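PDB 6CJ7: serpin-12 from Manduca sexta, which controls the prophenoloxidase activation system of larval hemolymph, acting as a serine protease inhibitor of the serpin family. Local coordinates for residues E103-N108 and L311-S316; P109-I114 and Y303-H308. One frame throughout, in Å; residues are numbered along the deposited sequence.

Contact 1 of 2, residues E103-N108 and L311-S316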
loop_
_atom_site.group_PDB
_atom_site.type_symbol
_atom_site.label_atom_id
_atom_site.label_comp_id
_atom_site.label_asym_id
_atom_site.label_seq_id
_atom_site.Cartn_x
_atom_site.Cartn_y
_atom_site.Cartn_z
ATOM N N GLU A 103 -25.817 -9.908 6.397
ATOM C CA GLU A 103 -27.201 -9.474 6.527
ATOM C C GLU A 103 -27.839 -9.892 7.846
ATOM O O GLU A 103 -28.982 -9.506 8.101
ATOM C CB GLU A 103 -28.029 -10.001 5.360
ATOM C CG GLU A 103 -27.718 -9.334 4.041
ATOM C CD GLU A 103 -28.668 -9.764 2.950
ATOM O OE1 GLU A 103 -29.645 -10.470 3.276
ATOM O OE2 GLU A 103 -28.440 -9.397 1.778
ATOM N N ASN A 104 -27.145 -10.665 8.689
ATOM C CA ASN A 104 -27.618 -10.859 10.057
ATOM C C ASN A 104 -27.556 -9.573 10.876
ATOM O O ASN A 104 -28.225 -9.478 11.914
ATOM C CB ASN A 104 -26.806 -11.951 10.754
ATOM C CG ASN A 104 -27.045 -13.324 10.161
ATOM O OD1 ASN A 104 -28.158 -13.649 9.758
ATOM N ND2 ASN A 104 -25.994 -14.136 10.103
ATOM N N PHE A 105 -26.787 -8.584 10.424
ATOM C CA PHE A 105 -26.618 -7.311 11.107
ATOM C C PHE A 105 -27.282 -6.203 10.301
ATOM O O PHE A 105 -27.254 -6.216 9.066
ATOM C CB PHE A 105 -25.126 -6.998 11.314
ATOM C CG PHE A 105 -24.455 -7.934 12.274
ATOM C CD1 PHE A 105 -23.981 -9.164 11.845
ATOM C CD2 PHE A 105 -24.340 -7.606 13.622
ATOM C CE1 PHE A 105 -23.390 -10.045 12.740
ATOM C CE2 PHE A 105 -23.747 -8.478 14.516
ATOM C CZ PHE A 105 -23.273 -9.702 14.073
ATOM N N ASN A 106 -27.885 -5.251 10.998
ATOM C CA ASN A 106 -28.395 -4.048 10.359
ATOM C C ASN A 106 -27.264 -3.036 10.254
ATOM O O ASN A 106 -26.582 -2.757 11.245
ATOM C CB ASN A 106 -29.561 -3.463 11.153
ATOM C CG ASN A 106 -30.758 -4.386 11.183
ATOM O OD1 ASN A 106 -31.232 -4.837 10.139
ATOM N ND2 ASN A 106 -31.242 -4.689 12.379
ATOM N N LEU A 107 -27.062 -2.489 9.063
ATOM C CA LEU A 107 -25.981 -1.530 8.905
ATOM C C LEU A 107 -26.358 -0.208 9.567
ATOM O O LEU A 107 -27.533 0.158 9.655
ATOM C CB LEU A 107 -25.639 -1.324 7.425
ATOM C CG LEU A 107 -26.586 -0.656 6.427
ATOM C CD1 LEU A 107 -26.553 0.866 6.524
ATOM C CD2 LEU A 107 -26.194 -1.097 5.025
ATOM N N ASN A 108 -25.347 0.485 10.076
ATOM C CA ASN A 108 -25.532 1.822 10.627
ATOM C C ASN A 108 -25.466 2.838 9.490
ATOM O O ASN A 108 -24.438 2.923 8.808
ATOM C CB ASN A 108 -24.457 2.089 11.678
ATOM C CG ASN A 108 -24.599 3.435 12.354
ATOM O OD1 ASN A 108 -24.276 4.471 11.781
ATOM N ND2 ASN A 108 -25.076 3.421 13.593
ATOM N N LEU A 311 -26.132 -6.911 19.994
ATOM C CA LEU A 311 -24.829 -7.468 19.653
ATOM C C LEU A 311 -24.129 -6.625 18.599
ATOM O O LEU A 311 -24.750 -6.156 17.636
ATOM C CB LEU A 311 -24.956 -8.902 19.132
ATOM C CG LEU A 311 -25.502 -9.959 20.090
ATOM C CD1 LEU A 311 -25.527 -11.305 19.396
ATOM C CD2 LEU A 311 -24.673 -10.022 21.360
ATOM N N SER A 312 -22.818 -6.479 18.765
ATOM C CA SER A 312 -21.899 -5.885 17.809
ATOM C C SER A 312 -21.326 -6.954 16.885
ATOM O O SER A 312 -21.056 -8.077 17.321
ATOM C CB SER A 312 -20.761 -5.185 18.532
ATOM O OG SER A 312 -19.779 -4.753 17.602
ATOM N N PRO A 313 -21.119 -6.650 15.612
ATOM C CA PRO A 313 -20.309 -7.538 14.771
ATOM C C PRO A 313 -18.847 -7.443 15.173
ATOM O O PRO A 313 -18.435 -6.568 15.931
ATOM C CB PRO A 313 -20.535 -6.995 13.359
ATOM C CG PRO A 313 -20.736 -5.509 13.592
ATOM C CD PRO A 313 -21.470 -5.390 14.920
ATOM N N GLN A 314 -18.058 -8.388 14.676
ATOM C CA GLN A 314 -16.607 -8.263 14.738
ATOM C C GLN A 314 -16.040 -8.524 13.353
ATOM O O GLN A 314 -16.745 -8.982 12.447
ATOM C CB GLN A 314 -15.979 -9.216 15.766
ATOM C CG GLN A 314 -16.048 -10.682 15.407
ATOM C CD GLN A 314 -17.326 -11.345 15.866
ATOM O OE1 GLN A 314 -18.028 -10.846 16.770
ATOM N NE2 GLN A 314 -17.657 -12.461 15.241
ATOM N N VAL A 315 -14.751 -8.215 13.193
ATOM C CA VAL A 315 -14.075 -8.440 11.914
ATOM C C VAL A 315 -13.793 -9.927 11.759
ATOM O O VAL A 315 -13.116 -10.531 12.598
ATOM C CB VAL A 315 -12.776 -7.633 11.817
ATOM C CG1 VAL A 315 -12.068 -7.950 10.486
ATOM C CG2 VAL A 315 -13.060 -6.125 11.939
ATOM N N SER A 316 -14.345 -10.530 10.706
ATOM C CA SER A 316 -14.059 -11.932 10.422
ATOM C C SER A 316 -12.829 -12.090 9.551
ATOM O O SER A 316 -12.029 -13.014 9.770
ATOM C CB SER A 316 -15.247 -12.606 9.728
ATOM O OG SER A 316 -16.435 -12.396 10.467
#
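Phe105 and Pro313 mark the closest approach of the two backbones, with 7.3 Å between Phe105 CA and Pro313 CA. No hydrogen bond joins 103-108 to 311-316; the extended loop 311-316 nears the other chain at Pro313, just before strand 106-107 begins, and then leads away from it. Of the side chains of 103-108, the Phe105 ring alone spans the gap. With CG anti to its own carbonyl carbon (chi1 -67°), the ring reaches the proline, whose ring crosses it obliquely. Pro313 CB sits over one ring face, 3.8 Å from the centroid of the Phe105 ring and 14° off its normal, a CH-pi contact displaced toward the rim. Within the ring, Phe105 CE2 makes the nearest contact, 3.4 Å from Pro313 N, and it also lies 3.7 Å from Ser312 C. At the ring edge, near its plane, Leu311 O is 4.0 Å from Phe105 CE2. Ser312 points away, and its hydroxyl OG donates 2.8 Å to Pro313 O, in the carbonyl plane on a lone pair (132° at the oxygen); the same OG also bonds Leu302 N. Pro313 packs besides on Leu101 and Met165 of neighbouring strands, and Phe105 on Gln164. In the serpin fold this loop leads into strand 317-326 of the large central sheet, the strand preceding the reactive centre loop. The chemistry is apolar and aromatic: the proline nitrogen, lacking an N-H, can lie against the ring without a buried donor going unanswered, while the Ser312 hydroxyl braces the Ser312-Pro313 step through Pro313 O and ties it to the Leu302 amide.

Contact 2 of 2, residues P109-I114 and Y303-H308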
loop_
_atom_site.group_PDB
_atom_site.type_symbol
_atom_site.label_atom_id
_atom_site.label_comp_id
_atom_site.label_asym_id
_atom_site.label_seq_id
_atom_site.Cartn_x
_atom_site.Cartn_y
_atom_site.Cartn_z
ATOM N N PRO A 109 -26.541 3.583 9.220
ATOM C CA PRO A 109 -26.522 4.505 8.073
ATOM C C PRO A 109 -25.496 5.612 8.204
ATOM O O PRO A 109 -24.965 6.074 7.184
ATOM C CB PRO A 109 -27.953 5.062 8.050
ATOM C CG PRO A 109 -28.765 4.073 8.842
ATOM C CD PRO A 109 -27.845 3.564 9.903
ATOM N N GLN A 110 -25.198 6.048 9.430
ATOM C CA GLN A 110 -24.205 7.099 9.627
ATOM C C GLN A 110 -22.803 6.597 9.318
ATOM O O GLN A 110 -22.006 7.312 8.698
ATOM C CB GLN A 110 -24.289 7.635 11.058
ATOM C CG GLN A 110 -23.231 8.664 11.426
ATOM C CD GLN A 110 -23.496 9.307 12.787
ATOM O OE1 GLN A 110 -23.604 8.619 13.802
ATOM N NE2 GLN A 110 -23.604 10.631 12.805
ATOM N N PHE A 111 -22.482 5.369 9.744
ATOM C CA PHE A 111 -21.211 4.772 9.347
ATOM C C PHE A 111 -21.112 4.684 7.830
ATOM O O PHE A 111 -20.071 5.005 7.235
ATOM C CB PHE A 111 -21.069 3.380 9.978
ATOM C CG PHE A 111 -19.734 2.717 9.723
ATOM C CD1 PHE A 111 -19.485 2.058 8.531
ATOM C CD2 PHE A 111 -18.737 2.759 10.684
ATOM C CE1 PHE A 111 -18.264 1.440 8.297
ATOM C CE2 PHE A 111 -17.505 2.133 10.454
ATOM C CZ PHE A 111 -17.278 1.484 9.256
ATOM N N LYS A 112 -22.189 4.247 7.182
ATOM C CA LYS A 112 -22.180 4.173 5.725
ATOM C C LYS A 112 -21.946 5.541 5.097
ATOM O O LYS A 112 -21.166 5.660 4.147
ATOM C CB LYS A 112 -23.480 3.548 5.222
ATOM C CG LYS A 112 -23.578 3.512 3.701
ATOM C CD LYS A 112 -24.941 3.027 3.252
ATOM C CE LYS A 112 -25.081 3.048 1.739
ATOM N NZ LYS A 112 -24.371 1.926 1.083
ATOM N N ARG A 113 -22.576 6.587 5.634
ATOM C CA ARG A 113 -22.373 7.927 5.086
ATOM C C ARG A 113 -20.912 8.353 5.183
ATOM O O ARG A 113 -20.347 8.887 4.222
ATOM C CB ARG A 113 -23.260 8.947 5.809
ATOM C CG ARG A 113 -24.652 9.099 5.229
ATOM C CD ARG A 113 -25.479 10.154 5.976
ATOM N NE ARG A 113 -26.559 9.512 6.719
ATOM C CZ ARG A 113 -26.634 9.449 8.043
ATOM N NH1 ARG A 113 -27.642 8.814 8.604
ATOM N NH2 ARG A 113 -25.709 10.021 8.805
ATOM N N ILE A 114 -20.284 8.120 6.338
ATOM C CA ILE A 114 -18.885 8.493 6.512
ATOM C C ILE A 114 -17.995 7.666 5.593
ATOM O O ILE A 114 -17.013 8.173 5.036
ATOM C CB ILE A 114 -18.476 8.346 7.991
ATOM C CG1 ILE A 114 -19.340 9.243 8.873
ATOM C CG2 ILE A 114 -17.008 8.690 8.186
ATOM C CD1 ILE A 114 -19.236 8.903 10.346
ATOM N N TYR A 303 -20.489 -1.488 17.599
ATOM C CA TYR A 303 -21.939 -1.382 17.515
ATOM C C TYR A 303 -22.391 -0.215 16.647
ATOM O O TYR A 303 -23.507 -0.247 16.116
ATOM C CB TYR A 303 -22.524 -1.259 18.926
ATOM C CG TYR A 303 -24.009 -1.491 18.974
ATOM C CD1 TYR A 303 -24.521 -2.782 18.909
ATOM C CD2 TYR A 303 -24.906 -0.425 19.080
ATOM C CE1 TYR A 303 -25.884 -3.016 18.946
ATOM C CE2 TYR A 303 -26.271 -0.651 19.108
ATOM C CZ TYR A 303 -26.753 -1.941 19.040
ATOM O OH TYR A 303 -28.108 -2.173 19.070
ATOM N N ASN A 304 -21.566 0.812 16.481
ATOM C CA ASN A 304 -21.939 1.932 15.627
ATOM C C ASN A 304 -21.555 1.697 14.172
ATOM O O ASN A 304 -21.673 2.616 13.350
ATOM C CB ASN A 304 -21.324 3.233 16.123
ATOM C CG ASN A 304 -21.981 3.745 17.379
ATOM O OD1 ASN A 304 -21.304 4.293 18.250
ATOM N ND2 ASN A 304 -23.291 3.584 17.484
ATOM N N LEU A 305 -21.077 0.495 13.846
ATOM C CA LEU A 305 -20.952 0.028 12.475
ATOM C C LEU A 305 -22.176 -0.786 12.056
ATOM O O LEU A 305 -22.695 -0.603 10.948
ATOM C CB LEU A 305 -19.664 -0.789 12.346
ATOM C CG LEU A 305 -19.224 -1.299 10.981
ATOM C CD1 LEU A 305 -17.736 -1.621 11.023
ATOM C CD2 LEU A 305 -20.005 -2.546 10.587
ATOM N N GLY A 306 -22.637 -1.691 12.917
ATOM C CA GLY A 306 -23.834 -2.476 12.651
ATOM C C GLY A 306 -24.292 -3.146 13.926
ATOM O O GLY A 306 -23.595 -3.130 14.943
ATOM N N SER A 307 -25.474 -3.759 13.859
ATOM C CA SER A 307 -26.083 -4.268 15.081
ATOM C C SER A 307 -26.958 -5.478 14.788
ATOM O O SER A 307 -27.598 -5.570 13.737
ATOM C CB SER A 307 -26.912 -3.183 15.781
ATOM O OG SER A 307 -27.955 -2.721 14.945
ATOM N N HIS A 308 -26.988 -6.399 15.748
ATOM C CA HIS A 308 -27.931 -7.516 15.761
ATOM C C HIS A 308 -28.512 -7.514 17.167
ATOM O O HIS A 308 -27.877 -8.010 18.101
ATOM C CB HIS A 308 -27.248 -8.840 15.430
ATOM C CG HIS A 308 -28.158 -10.030 15.485
ATOM N ND1 HIS A 308 -28.575 -10.698 14.353
ATOM C CD2 HIS A 308 -28.721 -10.679 16.533
ATOM C CE1 HIS A 308 -29.358 -11.703 14.700
ATOM N NE2 HIS A 308 -29.466 -11.713 16.017
#
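Phe111 and Leu305 meet by CH-pi and apolar contact. Leu305 CG stands over the centre of the Phe111 ring, 3.8 Å from its centroid and 10° off the normal. The branch CD1 continues across the same ring toward its far end, with Leu305 CD1 3.6 Å from Phe111 CZ. Both side chains place CG anti to the backbone N (chi1 -175° in each), which carries the ring out from the helix and lays the leucine across it. At the root of the ring, Asn304 O approaches Phe111 CB to 3.5 Å, a van der Waals contact oblique to the ring. This is the first turn of helix 109-118, which in the serpin fold links two strands of the large central sheet, 92-102 and 123-126. Asn108 is its N-cap, accepting from Phe111 N through OD1, and Asn108 also shares a backbone hydrogen bond with Leu305, tying the helix start to the same short segment that receives the ring. Further apolar cover comes from Leu123, which touches both Phe111 and Leu305, and from helix 40-51, with Met49 against the phenylalanine and Leu50 against the leucine. On the helix, Lys112 NZ forms a salt bridge with Asp122 OD1.

Overall arrangement
Both contacts lie at the same end of the molecule, with centres 9 Å apart and 26 to 27 Å from the centre of the chain. They share the two-stranded antiparallel sheet of 106-107 and 306-307, where Asn106 N bonds Ser307 O at 2.8 Å; nearby, Asn104 O probably bonds His308 ND1. Along the chain, contact 2 is nested within contact 1. Each places an aliphatic group over one phenylalanine face without a hydrogen bond between its segments. Contact 2 is the buried one, a helix packed on the loop that leads into strand 306-307, with a leucine centred on the ring; contact 1 is partly exposed, one loop against another next to strand 106-107, its ring meeting a proline and the preceding peptide.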